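Local coordinates for leucine aminopeptidase (Parabacteroides distasonis, PDB 3TC8), which binds a zinc ion and probably acts as an M28-family aminopeptidase or as a related glutaminyl-peptide cyclotransferase, at residues A[59-64]-A[138-143]; A[28-33]-A[55-60]; A[209-214]-A[225-230]; A[277-280]-A[284-287]. One frame throughout, in Å; residues are numbered along the deposited sequence.

Contact 1. Residues A[59-64]-A[138-143]; sequences KRFGAK and IARQIG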
loop_
_atom_site.group_PDB
_atom_site.type_symbol
_atom_site.label_atom_id
_atom_site.label_comp_id
_atom_site.label_asym_id
_atom_site.label_seq_id
_atom_site.Cartn_x
_atom_site.Cartn_y
_atom_site.Cartn_z
ATOM N N LYS A 59 -8.946 -0.015 -15.091
ATOM C CA LYS A 59 -9.509 0.469 -16.313
ATOM C C LYS A 59 -11.033 0.373 -16.306
ATOM O O LYS A 59 -11.722 1.262 -16.800
ATOM C CB LYS A 59 -8.894 -0.320 -17.454
ATOM C CG LYS A 59 -9.230 0.252 -18.799
ATOM C CD LYS A 59 -8.354 -0.280 -19.910
ATOM C CE LYS A 59 -8.762 0.144 -21.344
ATOM N NZ LYS A 59 -7.695 -0.157 -22.358
ATOM N N ARG A 60 -11.555 -0.717 -15.740
ATOM C CA ARG A 60 -13.012 -0.876 -15.711
ATOM C C ARG A 60 -13.665 0.205 -14.870
ATOM O O ARG A 60 -14.781 0.635 -15.182
ATOM C CB ARG A 60 -13.351 -2.249 -15.125
ATOM C CG ARG A 60 -14.735 -2.418 -14.543
ATOM C CD ARG A 60 -14.876 -3.830 -13.961
ATOM N NE ARG A 60 -14.577 -4.879 -14.969
ATOM C CZ ARG A 60 -13.640 -5.812 -14.855
ATOM N NH1 ARG A 60 -12.933 -5.956 -13.754
ATOM N NH2 ARG A 60 -13.435 -6.627 -15.863
ATOM N N PHE A 61 -12.998 0.717 -13.860
ATOM C CA PHE A 61 -13.533 1.803 -13.055
ATOM C C PHE A 61 -13.548 3.133 -13.793
ATOM O O PHE A 61 -14.115 4.097 -13.305
ATOM C CB PHE A 61 -12.717 1.972 -11.773
ATOM C CG PHE A 61 -12.593 0.746 -10.914
ATOM C CD1 PHE A 61 -13.537 -0.291 -10.908
ATOM C CD2 PHE A 61 -11.468 0.575 -10.128
ATOM C CE1 PHE A 61 -13.370 -1.394 -10.081
ATOM C CE2 PHE A 61 -11.312 -0.514 -9.301
ATOM C CZ PHE A 61 -12.251 -1.506 -9.295
ATOM N N GLY A 62 -12.843 3.229 -14.915
ATOM C CA GLY A 62 -12.754 4.456 -15.681
ATOM C C GLY A 62 -11.468 5.225 -15.501
ATOM O O GLY A 62 -11.344 6.321 -16.015
ATOM N N ALA A 63 -10.479 4.636 -14.839
ATOM C CA ALA A 63 -9.181 5.279 -14.690
ATOM C C ALA A 63 -8.438 5.284 -16.009
ATOM O O ALA A 63 -8.527 4.336 -16.806
ATOM C CB ALA A 63 -8.368 4.583 -13.632
ATOM N N LYS A 64 -7.606 6.296 -16.187
ATOM C CA LYS A 64 -6.581 6.312 -17.201
ATOM C C LYS A 64 -5.385 5.533 -16.646
ATOM O O LYS A 64 -4.833 5.952 -15.613
ATOM C CB LYS A 64 -6.159 7.739 -17.541
ATOM C CG LYS A 64 -5.142 7.808 -18.622
ATOM C CD LYS A 64 -4.755 9.234 -18.954
ATOM C CE LYS A 64 -3.638 9.326 -19.988
ATOM N NZ LYS A 64 -4.006 8.709 -21.293
ATOM N N ILE A 138 -11.842 1.619 -3.076
ATOM C CA ILE A 138 -11.873 3.080 -3.123
ATOM C C ILE A 138 -11.991 3.557 -4.564
ATOM O O ILE A 138 -12.821 4.391 -4.906
ATOM C CB ILE A 138 -10.656 3.668 -2.396
ATOM C CG1 ILE A 138 -10.805 3.505 -0.888
ATOM C CG2 ILE A 138 -10.416 5.153 -2.780
ATOM C CD1 ILE A 138 -9.534 3.594 -0.123
ATOM N N ALA A 139 -11.178 2.971 -5.458
ATOM C CA ALA A 139 -11.183 3.346 -6.839
ATOM C C ALA A 139 -12.522 2.993 -7.512
ATOM O O ALA A 139 -13.019 3.733 -8.369
ATOM C CB ALA A 139 -9.997 2.641 -7.557
ATOM N N ARG A 140 -13.121 1.865 -7.118
ATOM C CA ARG A 140 -14.419 1.507 -7.620
ATOM C C ARG A 140 -15.456 2.567 -7.295
ATOM O O ARG A 140 -16.277 2.984 -8.117
ATOM C CB ARG A 140 -14.864 0.141 -7.080
ATOM C CG ARG A 140 -16.115 -0.393 -7.750
ATOM C CD ARG A 140 -16.485 -1.802 -7.303
ATOM N NE ARG A 140 -16.990 -1.830 -5.929
ATOM C CZ ARG A 140 -18.257 -1.873 -5.588
ATOM N NH1 ARG A 140 -19.244 -1.971 -6.478
ATOM N NH2 ARG A 140 -18.543 -1.847 -4.323
ATOM N N GLN A 141 -15.402 3.084 -6.068
ATOM C CA GLN A 141 -16.300 4.149 -5.653
ATOM C C GLN A 141 -16.011 5.466 -6.374
ATOM O O GLN A 141 -16.942 6.154 -6.804
ATOM C CB GLN A 141 -16.223 4.351 -4.167
ATOM C CG GLN A 141 -16.706 3.147 -3.331
ATOM C CD GLN A 141 -18.092 2.704 -3.632
ATOM O OE1 GLN A 141 -18.979 3.539 -3.922
ATOM N NE2 GLN A 141 -18.332 1.390 -3.585
ATOM N N ILE A 142 -14.749 5.802 -6.566
ATOM C CA ILE A 142 -14.390 7.006 -7.285
ATOM C C ILE A 142 -14.908 6.946 -8.714
ATOM O O ILE A 142 -15.423 7.929 -9.246
ATOM C CB ILE A 142 -12.843 7.234 -7.268
ATOM C CG1 ILE A 142 -12.368 7.545 -5.864
ATOM C CG2 ILE A 142 -12.427 8.304 -8.275
ATOM C CD1 ILE A 142 -10.863 7.376 -5.686
ATOM N N GLY A 143 -14.789 5.782 -9.366
ATOM C CA GLY A 143 -15.267 5.655 -10.707
ATOM C C GLY A 143 -16.771 5.918 -10.830
ATOM O O GLY A 143 -17.243 6.368 -11.851
HETATM O O HOH W 1 -15.457 6.402 -14.077
#
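A Schellman motif closes helix 45-60, and just before its glycine Phe-61 lays its ring on helix 125-144, against Ala-139 and Arg-140. The motif is documented by Gly-62, whose phi of 102° goes with a bond from Gly-62 N back to Lys-59 O of 2.9 Å. The Phe-61 ring turns one face to the helix backbone: Arg-140 CA stands 3.7 Å above the ring plane, over its centre. Arg-140 CB makes a CH-pi contact 3.9 Å from the Phe-61 centroid, 21° off the ring normal, while Ala-139 CB comes obliquely to CD2 of Phe-61 at 3.6 Å. Beyond CB and CG the Arg-140 chain bends at chi3 (71°) and leads away, its NE in a salt bridge with Glu-137. Gly-143 CA approaches Phe-61 O at 3.2 Å, where a side chain on Gly-143 would collide, and one water donates to both Phe-61 O and Gly-143 O. With an alanine in place of Phe-61, Arg-140 CB would probably lose its aromatic cover and a gap would open beside Ala-139. Phe-89 of strand 79-89 touches both Phe-61 and Ala-139, an arrangement of helices packed on one face of the central mixed sheet of an alpha/beta exopeptidase.

Contact 2. Residues A[28-33]-A[55-60]; sequences YAYVAN and ASELKR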
loop_
_atom_site.group_PDB
_atom_site.type_symbol
_atom_site.label_atom_id
_atom_site.label_comp_id
_atom_site.label_asym_id
_atom_site.label_seq_id
_atom_site.Cartn_x
_atom_site.Cartn_y
_atom_site.Cartn_z
ATOM N N TYR A 28 -12.485 -7.142 0.694
ATOM C CA TYR A 28 -11.993 -8.449 1.099
ATOM C C TYR A 28 -11.829 -9.377 -0.103
ATOM O O TYR A 28 -10.813 -10.052 -0.261
ATOM C CB TYR A 28 -12.967 -9.043 2.116
ATOM C CG TYR A 28 -12.565 -10.383 2.658
ATOM C CD1 TYR A 28 -12.765 -11.557 1.952
ATOM C CD2 TYR A 28 -11.976 -10.463 3.911
ATOM C CE1 TYR A 28 -12.360 -12.791 2.526
ATOM C CE2 TYR A 28 -11.573 -11.673 4.475
ATOM C CZ TYR A 28 -11.758 -12.809 3.776
ATOM O OH TYR A 28 -11.354 -14.032 4.329
ATOM N N ALA A 29 -12.815 -9.374 -0.990
ATOM C CA ALA A 29 -12.747 -10.208 -2.171
ATOM C C ALA A 29 -11.610 -9.768 -3.079
ATOM O O ALA A 29 -11.002 -10.631 -3.742
ATOM C CB ALA A 29 -14.078 -10.199 -2.917
ATOM N N TYR A 30 -11.327 -8.462 -3.183
ATOM C CA TYR A 30 -10.147 -8.021 -3.951
ATOM C C TYR A 30 -8.853 -8.533 -3.347
ATOM O O TYR A 30 -7.900 -8.838 -4.078
ATOM C CB TYR A 30 -10.124 -6.502 -4.111
ATOM C CG TYR A 30 -11.098 -5.902 -5.078
ATOM C CD1 TYR A 30 -11.212 -6.405 -6.364
ATOM C CD2 TYR A 30 -11.875 -4.825 -4.745
ATOM C CE1 TYR A 30 -12.089 -5.828 -7.293
ATOM C CE2 TYR A 30 -12.735 -4.248 -5.654
ATOM C CZ TYR A 30 -12.837 -4.766 -6.933
ATOM O OH TYR A 30 -13.709 -4.163 -7.817
ATOM N N VAL A 31 -8.743 -8.572 -2.018
ATOM C CA VAL A 31 -7.593 -9.188 -1.383
ATOM C C VAL A 31 -7.504 -10.649 -1.778
ATOM O O VAL A 31 -6.433 -11.143 -2.174
ATOM C CB VAL A 31 -7.594 -8.998 0.166
ATOM C CG1 VAL A 31 -6.339 -9.588 0.781
ATOM C CG2 VAL A 31 -7.736 -7.535 0.576
ATOM N N ALA A 32 -8.613 -11.360 -1.616
ATOM C CA ALA A 32 -8.643 -12.786 -1.931
ATOM C C ALA A 32 -8.245 -13.038 -3.398
ATOM O O ALA A 32 -7.550 -14.010 -3.706
ATOM C CB ALA A 32 -10.066 -13.332 -1.667
ATOM N N ASN A 33 -8.688 -12.171 -4.298
ATOM C CA ASN A 33 -8.397 -12.359 -5.716
ATOM C C ASN A 33 -6.901 -12.229 -5.993
ATOM O O ASN A 33 -6.375 -12.971 -6.809
ATOM C CB ASN A 33 -9.160 -11.371 -6.594
ATOM C CG ASN A 33 -10.650 -11.677 -6.673
ATOM O OD1 ASN A 33 -11.114 -12.745 -6.258
ATOM N ND2 ASN A 33 -11.419 -10.711 -7.176
ATOM N N ALA A 55 -4.465 -4.014 -13.421
ATOM C CA ALA A 55 -4.580 -3.009 -14.465
ATOM C C ALA A 55 -5.984 -2.983 -15.066
ATOM O O ALA A 55 -6.564 -1.925 -15.326
ATOM C CB ALA A 55 -3.540 -3.200 -15.541
ATOM N N SER A 56 -6.525 -4.168 -15.354
ATOM C CA SER A 56 -7.860 -4.249 -15.937
ATOM C C SER A 56 -8.954 -3.785 -14.987
ATOM O O SER A 56 -9.956 -3.223 -15.450
ATOM C CB SER A 56 -8.134 -5.623 -16.554
ATOM O OG SER A 56 -8.249 -6.590 -15.597
ATOM N N GLU A 57 -8.779 -4.018 -13.705
ATOM C CA GLU A 57 -9.744 -3.613 -12.762
ATOM C C GLU A 57 -9.790 -2.027 -12.703
ATOM O O GLU A 57 -10.849 -1.404 -12.791
ATOM C CB GLU A 57 -9.443 -4.367 -11.448
ATOM C CG GLU A 57 -10.613 -4.356 -10.547
ATOM C CD GLU A 57 -11.786 -5.301 -10.969
ATOM O OE1 GLU A 57 -12.915 -5.086 -10.458
ATOM O OE2 GLU A 57 -11.592 -6.236 -11.808
ATOM N N LEU A 58 -8.602 -1.382 -12.666
ATOM C CA LEU A 58 -8.584 0.080 -12.675
ATOM C C LEU A 58 -9.196 0.632 -13.966
ATOM O O LEU A 58 -9.911 1.625 -13.951
ATOM C CB LEU A 58 -7.154 0.612 -12.472
ATOM C CG LEU A 58 -6.558 0.385 -11.094
ATOM C CD1 LEU A 58 -5.076 0.795 -11.170
ATOM C CD2 LEU A 58 -7.292 1.123 -9.994
ATOM N N LYS A 59 -8.946 -0.015 -15.091
ATOM C CA LYS A 59 -9.509 0.469 -16.313
ATOM C C LYS A 59 -11.033 0.373 -16.306
ATOM O O LYS A 59 -11.722 1.262 -16.800
ATOM C CB LYS A 59 -8.894 -0.320 -17.454
ATOM C CG LYS A 59 -9.230 0.252 -18.799
ATOM C CD LYS A 59 -8.354 -0.280 -19.910
ATOM C CE LYS A 59 -8.762 0.144 -21.344
ATOM N NZ LYS A 59 -7.695 -0.157 -22.358
ATOM N N ARG A 60 -11.555 -0.717 -15.740
ATOM C CA ARG A 60 -13.012 -0.876 -15.711
ATOM C C ARG A 60 -13.665 0.205 -14.870
ATOM O O ARG A 60 -14.781 0.635 -15.182
ATOM C CB ARG A 60 -13.351 -2.249 -15.125
ATOM C CG ARG A 60 -14.735 -2.418 -14.543
ATOM C CD ARG A 60 -14.876 -3.830 -13.961
ATOM N NE ARG A 60 -14.577 -4.879 -14.969
ATOM C CZ ARG A 60 -13.640 -5.812 -14.855
ATOM N NH1 ARG A 60 -12.933 -5.956 -13.754
ATOM N NH2 ARG A 60 -13.435 -6.627 -15.863
#
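Tyr-30 and Glu-57 alone make the direct contact between segments 28-33 and 55-60, a hydrogen bond that spans two helices whose nearest CA atoms, those of this same pair, stand 9.9 Å apart. Along the first segment, Tyr-28 comes first, in cation-pi contact with Arg-292. Tyr-30 follows, its CB directed at helix 45-60 and its CG lying anti to the carbonyl carbon, which sends the ring across the gap. Its hydroxyl donates to Glu-57 OE1 at 2.9 Å. The same oxygen sits at the ring edge, near the ring plane, 3.4 Å from CE1 of Tyr-30. From the other side Glu-57 starts with CG anti to its backbone N and then bends at chi2 (74°), so that its carboxylate meets the incoming phenol with the two planes 64° apart. OE1 is used on its anti side, and the hydroxyl lies 25° out of the carboxylate plane. After Tyr-30, Val-31 turns to Met-287, and Asn-33 points toward the second helix, where its ND2 bonds to the hydroxyl of Tyr-53. Leu-136 of helix 125-144 touches both Tyr-30 and Glu-57, so this side-chain bond ties together helices 24-36 and 45-60, which both lie against a third. The other carboxylate oxygen, OE2, faces NH1 of Arg-60, but the 2.4 Å separation is too short to trust, and both residues were modelled in two conformers. Chemically, a neutral phenol donor meets a carboxylate oxygen in a buried setting; the bond would probably help to offset the cost of placing that oxygen between two helices, in the Glu-57 conformer described.

Contact 3. Residues A[209-214]-A[225-230]; sequences FFKEQQ and MVWSAA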
loop_
_atom_site.group_PDB
_atom_site.type_symbol
_atom_site.label_atom_id
_atom_site.label_comp_id
_atom_site.label_asym_id
_atom_site.label_seq_id
_atom_site.Cartn_x
_atom_site.Cartn_y
_atom_site.Cartn_z
ATOM N N PHE A 209 -3.391 1.460 13.923
ATOM C CA PHE A 209 -2.688 2.429 13.120
ATOM C C PHE A 209 -2.286 3.604 14.004
ATOM O O PHE A 209 -3.143 4.372 14.473
ATOM C CB PHE A 209 -3.561 2.945 11.964
ATOM C CG PHE A 209 -4.263 1.851 11.183
ATOM C CD1 PHE A 209 -3.608 0.727 10.726
ATOM C CD2 PHE A 209 -5.619 1.974 10.880
ATOM C CE1 PHE A 209 -4.249 -0.252 9.998
ATOM C CE2 PHE A 209 -6.262 1.000 10.134
ATOM C CZ PHE A 209 -5.601 -0.111 9.706
ATOM N N PHE A 210 -0.979 3.720 14.282
ATOM C CA PHE A 210 -0.455 4.829 15.054
ATOM C C PHE A 210 0.018 5.916 14.092
ATOM O O PHE A 210 0.147 5.733 12.881
ATOM C CB PHE A 210 0.712 4.327 15.929
ATOM C CG PHE A 210 0.307 3.524 17.130
ATOM C CD1 PHE A 210 -0.103 2.203 17.023
ATOM C CD2 PHE A 210 0.329 4.114 18.364
ATOM C CE1 PHE A 210 -0.460 1.490 18.126
ATOM C CE2 PHE A 210 -0.053 3.384 19.493
ATOM C CZ PHE A 210 -0.425 2.088 19.367
ATOM N N LYS A 211 0.259 7.098 14.662
ATOM C CA LYS A 211 0.742 8.216 13.850
ATOM C C LYS A 211 2.251 7.995 13.604
ATOM O O LYS A 211 3.082 8.125 14.530
ATOM C CB LYS A 211 0.465 9.536 14.554
ATOM C CG LYS A 211 -1.003 9.767 14.824
ATOM C CD LYS A 211 -1.232 11.075 15.522
ATOM C CE LYS A 211 -2.627 11.279 15.959
ATOM N NZ LYS A 211 -2.741 12.589 16.710
ATOM N N GLU A 212 2.593 7.597 12.385
ATOM C CA GLU A 212 3.956 7.156 12.108
ATOM C C GLU A 212 4.907 8.355 12.023
ATOM O O GLU A 212 4.530 9.424 11.582
ATOM C CB GLU A 212 3.870 6.288 10.837
ATOM C CG GLU A 212 5.156 5.635 10.391
ATOM C CD GLU A 212 6.110 6.532 9.639
ATOM O OE1 GLU A 212 5.620 7.360 8.838
ATOM O OE2 GLU A 212 7.356 6.398 9.851
ATOM N N GLN A 213 6.150 8.152 12.432
ATOM C CA GLN A 213 7.058 9.307 12.624
ATOM C C GLN A 213 7.414 10.039 11.351
ATOM O O GLN A 213 7.380 11.264 11.329
ATOM C CB GLN A 213 8.349 8.888 13.324
ATOM C CG GLN A 213 8.163 8.604 14.766
ATOM C CD GLN A 213 7.713 9.788 15.550
ATOM O OE1 GLN A 213 8.199 10.890 15.346
ATOM N NE2 GLN A 213 6.668 9.586 16.360
ATOM N N GLN A 214 7.718 9.308 10.257
ATOM C CA GLN A 214 8.081 10.006 9.031
ATOM C C GLN A 214 6.885 10.788 8.466
ATOM O O GLN A 214 7.027 11.893 7.944
ATOM C CB GLN A 214 8.607 9.053 7.971
ATOM C CG GLN A 214 9.844 8.288 8.427
ATOM C CD GLN A 214 10.562 7.655 7.252
ATOM O OE1 GLN A 214 11.383 8.311 6.594
ATOM N NE2 GLN A 214 10.269 6.401 6.961
HETATM N N MSE A 225 -5.627 15.316 9.906
HETATM C CA MSE A 225 -6.877 15.288 9.170
HETATM C C MSE A 225 -7.439 13.872 9.084
HETATM O O MSE A 225 -8.631 13.656 9.316
HETATM C CB MSE A 225 -6.625 15.806 7.769
HETATM C CG MSE A 225 -7.777 15.650 6.754
HETATM SE SE MSE A 225 -7.466 16.363 5.029
HETATM C CE MSE A 225 -5.981 15.249 4.506
ATOM N N VAL A 226 -6.589 12.901 8.764
ATOM C CA VAL A 226 -7.020 11.526 8.650
ATOM C C VAL A 226 -7.444 10.936 9.996
ATOM O O VAL A 226 -8.500 10.312 10.098
ATOM C CB VAL A 226 -5.908 10.656 7.944
ATOM C CG1 VAL A 226 -6.247 9.168 8.002
ATOM C CG2 VAL A 226 -5.731 11.144 6.527
ATOM N N TRP A 227 -6.634 11.145 11.051
ATOM C CA TRP A 227 -6.953 10.573 12.322
ATOM C C TRP A 227 -8.212 11.225 12.910
ATOM O O TRP A 227 -9.003 10.545 13.580
ATOM C CB TRP A 227 -5.747 10.680 13.308
ATOM C CG TRP A 227 -4.869 9.434 13.344
ATOM C CD1 TRP A 227 -4.716 8.643 14.418
ATOM C CD2 TRP A 227 -4.160 8.785 12.257
ATOM N NE1 TRP A 227 -3.934 7.556 14.100
ATOM C CE2 TRP A 227 -3.567 7.639 12.787
ATOM C CE3 TRP A 227 -3.931 9.105 10.942
ATOM C CZ2 TRP A 227 -2.816 6.750 12.013
ATOM C CZ3 TRP A 227 -3.200 8.218 10.153
ATOM C CH2 TRP A 227 -2.633 7.077 10.702
ATOM N N SER A 228 -8.413 12.512 12.679
ATOM C CA SER A 228 -9.622 13.180 13.146
ATOM C C SER A 228 -10.850 12.684 12.405
ATOM O O SER A 228 -11.896 12.466 13.014
ATOM C CB SER A 228 -9.478 14.687 12.961
ATOM O OG SER A 228 -8.572 15.224 13.926
ATOM N N ALA A 229 -10.755 12.509 11.096
ATOM C CA ALA A 229 -11.865 11.924 10.334
ATOM C C ALA A 229 -12.219 10.543 10.861
ATOM O O ALA A 229 -13.389 10.212 11.018
ATOM C CB ALA A 229 -11.567 11.895 8.822
ATOM N N ALA A 230 -11.203 9.720 11.110
ATOM C CA ALA A 230 -11.453 8.381 11.620
ATOM C C ALA A 230 -12.223 8.465 12.954
ATOM O O ALA A 230 -13.155 7.709 13.195
ATOM C CB ALA A 230 -10.116 7.647 11.839
#
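Trp-227 reaches from helix 213-233 back to strand 209-211, which leads into that helix in a beta-alpha-beta crossover: the strand's backbone bonds to 238-240 and beyond advance in step, as in a parallel pair. The axes of the strand and of helix 225-230 pass 10.3 Å apart at 136°, and the indole fills the space between them. Lys-211 and Trp-227 lie alongside each other, pointing opposite ways. With CG anti to its carbonyl carbon (chi1 -59°) and extended beyond, the lysine chain runs over one indole face; Lys-211 CG sits 3.8 Å from the centroid of the five-membered ring of Trp-227, and CE follows at 3.7 Å from CD1. The ammonium passes on to Asn-241 and Glu-224. At the indole edge, near its plane, Trp-227 NE1 gives a weak bond to Phe-209 O, 3.3 Å with an angle of 134°. NE1 also has a weak bond to Ile-240 O. Phe-209 CB lies against CZ2 of Trp-227, but its ring turns off to meet Phe-239 edge-to-face, as the indole also does. A leucine in place of Trp-227 would probably leave Phe-209 O without this donor and deprive the Lys-211 methylenes of the flat surface they cross. Where the strand gives way to the helix, Glu-212 is the N-cap: its OE2 accepts from Gln-214 N at 3.0 Å, the donor lying above the carboxylate plane.

Contact 4. Residues A[277-280]-A[284-287]; sequences ASYW and KDNM. With EDO (1,2-ethanediol), chain D.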
loop_
_atom_site.group_PDB
_atom_site.type_symbol
_atom_site.label_atom_id
_atom_site.label_comp_id
_atom_site.label_asym_id
_atom_site.label_seq_id
_atom_site.Cartn_x
_atom_site.Cartn_y
_atom_site.Cartn_z
ATOM N N ALA A 277 2.809 -6.782 12.952
ATOM C CA ALA A 277 1.951 -7.885 13.301
ATOM C C ALA A 277 2.788 -9.145 13.465
ATOM O O ALA A 277 3.842 -9.330 12.838
ATOM C CB ALA A 277 0.934 -8.111 12.213
ATOM N N SER A 278 2.313 -10.033 14.303
ATOM C CA SER A 278 3.005 -11.278 14.635
ATOM C C SER A 278 3.398 -12.109 13.423
ATOM O O SER A 278 4.424 -12.795 13.427
ATOM C CB SER A 278 2.159 -12.113 15.596
ATOM O OG SER A 278 0.957 -12.520 14.988
ATOM N N TYR A 279 2.557 -12.058 12.386
ATOM C CA TYR A 279 2.720 -12.845 11.192
ATOM C C TYR A 279 3.524 -12.162 10.101
ATOM O O TYR A 279 3.703 -12.745 9.020
ATOM C CB TYR A 279 1.325 -13.275 10.684
ATOM C CG TYR A 279 0.378 -12.107 10.516
ATOM C CD1 TYR A 279 0.443 -11.286 9.400
ATOM C CD2 TYR A 279 -0.594 -11.855 11.466
ATOM C CE1 TYR A 279 -0.428 -10.207 9.246
ATOM C CE2 TYR A 279 -1.435 -10.764 11.341
ATOM C CZ TYR A 279 -1.355 -9.950 10.239
ATOM O OH TYR A 279 -2.261 -8.911 10.156
ATOM N N TRP A 280 4.011 -10.961 10.338
ATOM C CA TRP A 280 4.777 -10.215 9.346
ATOM C C TRP A 280 6.026 -10.997 8.887
ATOM O O TRP A 280 6.803 -11.483 9.711
ATOM C CB TRP A 280 5.212 -8.885 9.941
ATOM C CG TRP A 280 6.140 -8.078 9.117
ATOM C CD1 TRP A 280 5.850 -7.378 7.990
ATOM C CD2 TRP A 280 7.521 -7.855 9.363
ATOM N NE1 TRP A 280 6.925 -6.704 7.553
ATOM C CE2 TRP A 280 7.986 -7.000 8.363
ATOM C CE3 TRP A 280 8.423 -8.299 10.343
ATOM C CZ2 TRP A 280 9.324 -6.537 8.326
ATOM C CZ3 TRP A 280 9.726 -7.853 10.306
ATOM C CH2 TRP A 280 10.148 -6.984 9.328
ATOM N N LYS A 284 2.482 -17.208 7.847
ATOM C CA LYS A 284 1.137 -16.905 8.313
ATOM C C LYS A 284 0.581 -15.562 7.860
ATOM O O LYS A 284 -0.538 -15.231 8.231
ATOM C CB LYS A 284 1.092 -17.002 9.829
ATOM C CG LYS A 284 1.102 -18.424 10.312
ATOM C CD LYS A 284 0.892 -18.534 11.794
ATOM C CE LYS A 284 0.821 -19.966 12.305
ATOM N NZ LYS A 284 0.955 -19.991 13.809
ATOM N N ASP A 285 1.272 -14.851 6.964
ATOM C CA ASP A 285 0.668 -13.687 6.306
ATOM C C ASP A 285 -0.213 -14.169 5.131
ATOM O O ASP A 285 0.107 -14.009 3.942
ATOM C CB ASP A 285 1.705 -12.668 5.856
ATOM C CG ASP A 285 1.056 -11.405 5.312
ATOM O OD1 ASP A 285 -0.183 -11.280 5.424
ATOM O OD2 ASP A 285 1.763 -10.591 4.706
ATOM N N ASN A 286 -1.354 -14.692 5.546
ATOM C CA ASN A 286 -2.279 -15.349 4.659
ATOM C C ASN A 286 -3.713 -14.819 4.914
ATOM O O ASN A 286 -3.926 -13.892 5.700
ATOM C CB ASN A 286 -2.154 -16.888 4.771
ATOM C CG ASN A 286 -2.517 -17.393 6.102
ATOM O OD1 ASN A 286 -3.281 -16.783 6.832
ATOM N ND2 ASN A 286 -1.947 -18.532 6.477
HETATM N N MSE A 287 -4.689 -15.391 4.249
HETATM C CA MSE A 287 -6.029 -14.838 4.299
HETATM C C MSE A 287 -6.665 -14.929 5.671
HETATM O O MSE A 287 -7.602 -14.176 5.954
HETATM C CB MSE A 287 -6.950 -15.488 3.272
HETATM C CG MSE A 287 -6.705 -15.108 1.805
HETATM SE SE MSE A 287 -6.907 -13.213 1.484
HETATM C CE MSE A 287 -8.696 -12.937 2.097
HETATM C C1 EDO D . 6.372 -2.885 6.135
HETATM O O1 EDO D . 7.119 -2.452 5.001
HETATM C C2 EDO D . 5.816 -4.282 5.908
HETATM O O2 EDO D . 6.739 -5.175 5.204
#
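The Tyr-279 ring has Ala-277 CB on one face, 3.5 Å above its plane and offset toward the rim, while Lys-284 O and Asp-285 CA approach it obliquely. The carboxylate of Asp-285 is turned 38° from that ring, with OD1 4.0 Å from CE1 of Tyr-279. At the Trp-280 edge, in plane, O2 of an ethanediol probably left from crystallisation accepts from NE1 at 2.8 Å, nearly straight at 169°. Tyr-279 holds CG between its backbone N and carbonyl carbon (chi1 53°), the crowded position, which stands the ring up beside the second segment. Its CB rests 3.6 Å from Lys-284 O and 3.8 Å from Lys-284 CB, and Asp-285 CB meets Tyr-279 O at 3.7 Å. A type I turn from Ala-277 to Trp-280 and an inverse gamma turn centred on Asp-285 shape the two loop pieces. No hydrogen bond joins them directly. They share a partner instead: Tyr-279 OH bonds to the carboxylate of Asp-126, whose backbone N donates to Asp-285 OD1. Asp-285 OD2 takes the backbone N-H of Asp-127, a zinc ligand. Asp-285 is thus a second-shell residue, about 6 Å from the metal, and its two acceptor oxygens probably help to fix the backbone that presents Asp-127.

Contacts 1 and 2 share the end of helix 45-60 and touch directly: Phe-61 CZ lies 3.4 Å from Tyr-30 OH, so their rings adjoin next to Arg-140. Contact 2 meets contact 4 through selenomethionine Met-287, whose SE is 3.7 Å from Val-31 CG1. Helix 125-144 links contact 1, near its C-terminal end, to the zinc site at its start, where Asp-285 of contact 4 bonds to the backbone N of Asp-127 and probably helps to hold it; the centres of contacts 1 and 4 are about 29 Å apart. Contact 3 touches none of the others, its nearest atoms being about 9 Å from those of contact 4, and the Phe-209 side chain lies about 12 Å from that of Asp-127.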